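Local coordinates for protein fumarate lyase (Mesorhizobium sp., PDB 3C8T) that belongs to the fumarate lyase superfamily of mostly helical proteins, which assemble as tetramers around a core of long helices, at residues A121-R126 with G334-A339; R10-D15 with I289-R294. All coordinates share one frame; numbering follows the deposited sequence.

Contact 1 (A121-R126 with G334-A339); sequences ALISRR and GILYQA
Apolar packing between A121-R126 and G334-A339 centres on L336, whose CB lies 3.7 Å from CB of R126 and whose CD1 lies 4.0 Å from CD1 of I123. The I123 and L336 side chains cross nearly at right angles and touch through these terminal methyls. I123 reaches across because its CG1 branch stands anti to the carbonyl carbon (chi1 -66°), carrying CD1 toward the other helix. V241 of helix 229-255 also packs on L336, and M17 of helix 15-20 on I123.

Contacts of the guanidinium form the second group. The R126 chain bends at chi2, and its CD passes 3.9 Å from the backbone N of Y337. Beyond it the flat guanidinium is sandwiched off-centre: CB of Y337 sits 3.6 Å above one face, and CD1 of L122, from R126's own helix, 3.5 Å above the opposite face. NH1 approaches CD2 of Y337 at 3.6 Å, but obliquely, with the two planes 66° apart.

Polar partners of this group lie outside the two segments. NH2 pairs with D14 in a salt bridge, NH1 does the same with E340, and NE is hydrogen-bonded to S333 OG. All three guanidinium nitrogens are thus gripped, which would fix the rotation of the buried head, and the two carboxylates probably offset its charge.

No hydrogen bond joins the segments directly. The axes of the two segments approach to 9.8 Å at a shallow 22°, with R126 and L336 facing each other, their CA atoms 6.0 Å apart. Such near-parallel packing, here between these turns of helices 104-140 and 315-344, is characteristic of the long helical bundle at the core of the fumarate lyase fold.

Contact 2 (R10-D15 with I289-R294); sequences RSFADD and ILAGAR
F12 carries the whole loop side of its contact with A291 and G292. Its CB leaves the loop toward helix 284-306, and CG lies between the backbone N and the carbonyl carbon (chi1 50°), which leads the ring on to the helix. At the near corner of the ring, CD1 comes 3.7 Å from the backbone N of G292 and 3.8 Å from G292 CA. The approach to that N is oblique, and at G292 the ring lies directly against the backbone. One atom further out, CE1 lies 4.1 Å from CB of A291, a methyl placed at the ring edge, near its plane.

The N-terminal loop, leading into helix 15-20, packs here on helices 284-306 and 315-344, which belong to the helical bundle of the fumarate lyase fold. An ST turn shapes the backbone around F12: A13 N donates to S11 OG over 2.9 Å, at an N-H...O angle of 161°. D14 follows as N-cap of helix 15-20.

L288 and I295 on the same helix as A291, and V331 and I335 on helix 315-344, also pack against F12. H319 of the second subunit brings its ring to the phenyl ring with the planes at about 35°, and touches A291 too.

In the fold
Contacts 1 and 2, with centres 11 Å apart, join through one salt bridge, R126 NH2 to D14 OD2 at 2.7 Å. D14 OD2 is also hydrogen-bonded to S333 OG, which puts S333, just before segment 334-339, between the two contacts. Alongside it CD2 of L122 packs 3.6 Å from D14 OD2. Helices 284-306 and 315-344, consecutive in the chain, hold one segment of each contact, and I335 touches both I289 and F12. Contact 1 lies within one chain, untouched by other subunits of the assembly, whereas segments 10-15 and 289-294 of contact 2 also meet neighbouring copies of the protein.

Contact 1 (A121-R126 with G334-A339)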
loop_
_atom_site.group_PDB
_atom_site.type_symbol
_atom_site.label_atom_id
_atom_site.label_comp_id
_atom_site.label_asym_id
_atom_site.label_seq_id
_atom_site.Cartn_x
_atom_site.Cartn_y
_atom_site.Cartn_z
ATOM N N ALA A 121 22.024 13.795 7.078
ATOM C CA ALA A 121 22.637 14.498 8.227
ATOM C C ALA A 121 21.574 15.201 9.050
ATOM O O ALA A 121 21.654 15.227 10.291
ATOM C CB ALA A 121 23.767 15.495 7.790
ATOM N N LEU A 122 20.566 15.737 8.371
ATOM C CA LEU A 122 19.454 16.373 9.055
ATOM C C LEU A 122 18.561 15.336 9.767
ATOM O O LEU A 122 18.136 15.550 10.909
ATOM C CB LEU A 122 18.656 17.247 8.069
ATOM C CG LEU A 122 17.373 17.883 8.601
ATOM C CD1 LEU A 122 17.641 18.688 9.935
ATOM C CD2 LEU A 122 16.774 18.796 7.499
ATOM N N ILE A 123 18.269 14.219 9.105
ATOM C CA ILE A 123 17.575 13.108 9.769
ATOM C C ILE A 123 18.334 12.618 11.020
ATOM O O ILE A 123 17.747 12.439 12.078
ATOM C CB ILE A 123 17.345 11.911 8.794
ATOM C CG1 ILE A 123 16.367 12.301 7.673
ATOM C CG2 ILE A 123 16.891 10.671 9.558
ATOM C CD1 ILE A 123 14.955 12.718 8.130
ATOM N N SER A 124 19.642 12.415 10.895
ATOM C CA SER A 124 20.439 11.952 12.017
ATOM C C SER A 124 20.363 12.911 13.219
ATOM O O SER A 124 20.208 12.484 14.370
ATOM C CB SER A 124 21.884 11.743 11.552
ATOM O OG SER A 124 22.717 11.444 12.650
ATOM N N ARG A 125 20.472 14.211 12.931
ATOM C CA ARG A 125 20.367 15.294 13.897
ATOM C C ARG A 125 18.997 15.242 14.632
ATOM O O ARG A 125 18.916 15.406 15.842
ATOM C CB ARG A 125 20.472 16.587 13.077
ATOM C CG ARG A 125 21.147 17.714 13.678
ATOM C CD ARG A 125 20.138 18.831 13.899
ATOM N NE ARG A 125 19.807 19.699 12.761
ATOM C CZ ARG A 125 18.674 20.406 12.751
ATOM N NH1 ARG A 125 17.855 20.310 13.790
ATOM N NH2 ARG A 125 18.359 21.225 11.761
ATOM N N ARG A 126 17.917 15.011 13.898
ATOM C CA ARG A 126 16.593 14.953 14.522
ATOM C C ARG A 126 16.407 13.664 15.357
ATOM O O ARG A 126 15.801 13.682 16.442
ATOM C CB ARG A 126 15.481 15.118 13.487
ATOM C CG ARG A 126 15.639 16.316 12.565
ATOM C CD ARG A 126 14.266 16.854 12.294
ATOM N NE ARG A 126 14.239 18.023 11.434
ATOM C CZ ARG A 126 14.333 19.283 11.859
ATOM N NH1 ARG A 126 14.507 19.557 13.138
ATOM N NH2 ARG A 126 14.299 20.264 10.977
ATOM N N GLY A 334 9.790 16.394 9.100
ATOM C CA GLY A 334 8.809 17.224 9.800
ATOM C C GLY A 334 8.187 16.546 10.990
ATOM O O GLY A 334 8.008 17.169 12.037
ATOM N N ILE A 335 7.839 15.272 10.852
ATOM C CA ILE A 335 7.304 14.513 12.017
ATOM C C ILE A 335 8.372 14.215 13.096
ATOM O O ILE A 335 8.054 14.236 14.307
ATOM C CB ILE A 335 6.435 13.245 11.614
ATOM C CG1 ILE A 335 7.277 12.133 11.001
ATOM C CG2 ILE A 335 5.315 13.643 10.652
ATOM C CD1 ILE A 335 6.438 10.970 10.567
ATOM N N LEU A 336 9.630 13.970 12.689
ATOM C CA LEU A 336 10.729 13.984 13.694
ATOM C C LEU A 336 10.835 15.307 14.407
ATOM O O LEU A 336 11.048 15.328 15.615
ATOM C CB LEU A 336 12.096 13.631 13.134
ATOM C CG LEU A 336 12.334 12.156 12.856
ATOM C CD1 LEU A 336 13.334 12.087 11.718
ATOM C CD2 LEU A 336 12.762 11.331 14.114
ATOM N N TYR A 337 10.670 16.407 13.687
ATOM C CA TYR A 337 10.711 17.710 14.356
ATOM C C TYR A 337 9.524 17.899 15.330
ATOM O O TYR A 337 9.681 18.436 16.445
ATOM C CB TYR A 337 10.847 18.921 13.388
ATOM C CG TYR A 337 10.658 20.178 14.200
ATOM C CD1 TYR A 337 9.429 20.855 14.194
ATOM C CD2 TYR A 337 11.665 20.611 15.100
ATOM C CE1 TYR A 337 9.211 21.971 15.028
ATOM C CE2 TYR A 337 11.467 21.725 15.920
ATOM C CZ TYR A 337 10.243 22.391 15.886
ATOM O OH TYR A 337 10.021 23.465 16.708
ATOM N N GLN A 338 8.344 17.463 14.911
ATOM C CA GLN A 338 7.158 17.499 15.790
ATOM C C GLN A 338 7.392 16.678 17.057
ATOM O O GLN A 338 7.049 17.125 18.141
ATOM C CB GLN A 338 5.902 17.006 15.069
ATOM C CG GLN A 338 5.374 17.964 14.020
ATOM C CD GLN A 338 5.133 19.362 14.595
ATOM O OE1 GLN A 338 4.559 19.502 15.661
ATOM N NE2 GLN A 338 5.591 20.382 13.899
ATOM N N ALA A 339 8.023 15.509 16.913
ATOM C CA ALA A 339 8.387 14.658 18.079
ATOM C C ALA A 339 9.438 15.285 18.998
ATOM O O ALA A 339 9.274 15.225 20.219
ATOM C CB ALA A 339 8.813 13.292 17.648
#

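Contact 2 (R10-D15 with I289-R294)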
loop_
_atom_site.group_PDB
_atom_site.type_symbol
_atom_site.label_atom_id
_atom_site.label_comp_id
_atom_site.label_asym_id
_atom_site.label_seq_id
_atom_site.Cartn_x
_atom_site.Cartn_y
_atom_site.Cartn_z
ATOM N N ARG A 10 -1.992 22.490 9.937
ATOM C CA ARG A 10 -0.549 22.577 10.035
ATOM C C ARG A 10 0.098 21.539 9.110
ATOM O O ARG A 10 -0.480 20.495 8.826
ATOM C CB ARG A 10 -0.132 22.423 11.510
ATOM C CG ARG A 10 -0.839 23.445 12.452
ATOM C CD ARG A 10 -0.181 23.576 13.824
ATOM N NE ARG A 10 1.277 23.456 13.734
ATOM C CZ ARG A 10 2.085 23.149 14.751
ATOM N NH1 ARG A 10 1.599 22.936 15.971
ATOM N NH2 ARG A 10 3.395 23.055 14.543
ATOM N N SER A 11 1.291 21.854 8.620
ATOM C CA SER A 11 2.032 20.941 7.778
ATOM C C SER A 11 2.894 19.955 8.583
ATOM O O SER A 11 3.482 20.302 9.611
ATOM C CB SER A 11 2.903 21.710 6.789
ATOM O OG SER A 11 3.699 20.787 6.053
ATOM N N PHE A 12 2.933 18.706 8.130
ATOM C CA PHE A 12 3.894 17.756 8.697
ATOM C C PHE A 12 5.227 17.716 7.922
ATOM O O PHE A 12 6.083 16.903 8.245
ATOM C CB PHE A 12 3.297 16.350 8.838
ATOM C CG PHE A 12 2.640 15.836 7.585
ATOM C CD1 PHE A 12 1.468 15.097 7.664
ATOM C CD2 PHE A 12 3.189 16.101 6.328
ATOM C CE1 PHE A 12 0.843 14.635 6.487
ATOM C CE2 PHE A 12 2.581 15.642 5.156
ATOM C CZ PHE A 12 1.409 14.899 5.228
ATOM N N ALA A 13 5.392 18.562 6.900
ATOM C CA ALA A 13 6.639 18.608 6.092
ATOM C C ALA A 13 7.658 19.658 6.611
ATOM O O ALA A 13 7.277 20.739 7.091
ATOM C CB ALA A 13 6.310 18.838 4.618
ATOM N N ASP A 14 8.944 19.314 6.554
ATOM C CA ASP A 14 10.023 20.174 7.086
ATOM C C ASP A 14 10.507 21.131 5.994
ATOM O O ASP A 14 10.912 20.699 4.919
ATOM C CB ASP A 14 11.175 19.318 7.636
ATOM C CG ASP A 14 12.367 20.155 8.168
ATOM O OD1 ASP A 14 12.269 21.402 8.248
ATOM O OD2 ASP A 14 13.419 19.541 8.492
ATOM N N ASP A 15 10.425 22.432 6.276
ATOM C CA ASP A 15 10.858 23.490 5.346
ATOM C C ASP A 15 12.349 23.433 4.989
ATOM O O ASP A 15 12.708 23.657 3.833
ATOM C CB ASP A 15 10.506 24.870 5.916
ATOM C CG ASP A 15 9.034 25.207 5.743
ATOM O OD1 ASP A 15 8.258 24.355 5.249
ATOM O OD2 ASP A 15 8.659 26.352 6.079
ATOM N N ILE A 289 2.176 13.563 13.272
ATOM C CA ILE A 289 3.033 12.389 13.281
ATOM C C ILE A 289 2.327 11.179 12.703
ATOM O O ILE A 289 2.874 10.479 11.854
ATOM C CB ILE A 289 3.544 12.044 14.704
ATOM C CG1 ILE A 289 4.521 13.117 15.203
ATOM C CG2 ILE A 289 4.252 10.681 14.687
ATOM C CD1 ILE A 289 5.040 12.906 16.623
ATOM N N LEU A 290 1.092 10.972 13.132
ATOM C CA LEU A 290 0.320 9.809 12.771
ATOM C C LEU A 290 -0.153 9.838 11.298
ATOM O O LEU A 290 -0.134 8.815 10.615
ATOM C CB LEU A 290 -0.873 9.689 13.727
ATOM C CG LEU A 290 -0.547 9.064 15.110
ATOM C CD1 LEU A 290 -1.708 9.270 16.102
ATOM C CD2 LEU A 290 -0.221 7.573 14.969
ATOM N N ALA A 291 -0.566 11.001 10.810
ATOM C CA ALA A 291 -0.852 11.138 9.387
ATOM C C ALA A 291 0.434 10.975 8.567
ATOM O O ALA A 291 0.432 10.257 7.565
ATOM C CB ALA A 291 -1.511 12.526 9.080
ATOM N N GLY A 292 1.520 11.632 9.006
ATOM C CA GLY A 292 2.799 11.625 8.295
ATOM C C GLY A 292 3.406 10.243 8.161
ATOM O O GLY A 292 3.925 9.896 7.094
ATOM N N ALA A 293 3.339 9.452 9.229
ATOM C CA ALA A 293 3.776 8.071 9.217
ATOM C C ALA A 293 3.165 7.221 8.118
ATOM O O ALA A 293 3.863 6.406 7.506
ATOM C CB ALA A 293 3.536 7.420 10.570
ATOM N N ARG A 294 1.868 7.385 7.874
ATOM C CA ARG A 294 1.200 6.706 6.756
ATOM C C ARG A 294 1.654 7.209 5.389
ATOM O O ARG A 294 1.654 6.440 4.429
ATOM C CB ARG A 294 -0.319 6.936 6.800
ATOM C CG ARG A 294 -1.090 6.064 7.657
ATOM C CD ARG A 294 -0.486 5.944 9.028
ATOM N NE ARG A 294 -1.227 4.979 9.834
ATOM C CZ ARG A 294 -1.885 5.310 10.936
ATOM N NH1 ARG A 294 -1.874 6.570 11.347
ATOM N NH2 ARG A 294 -2.548 4.389 11.629
#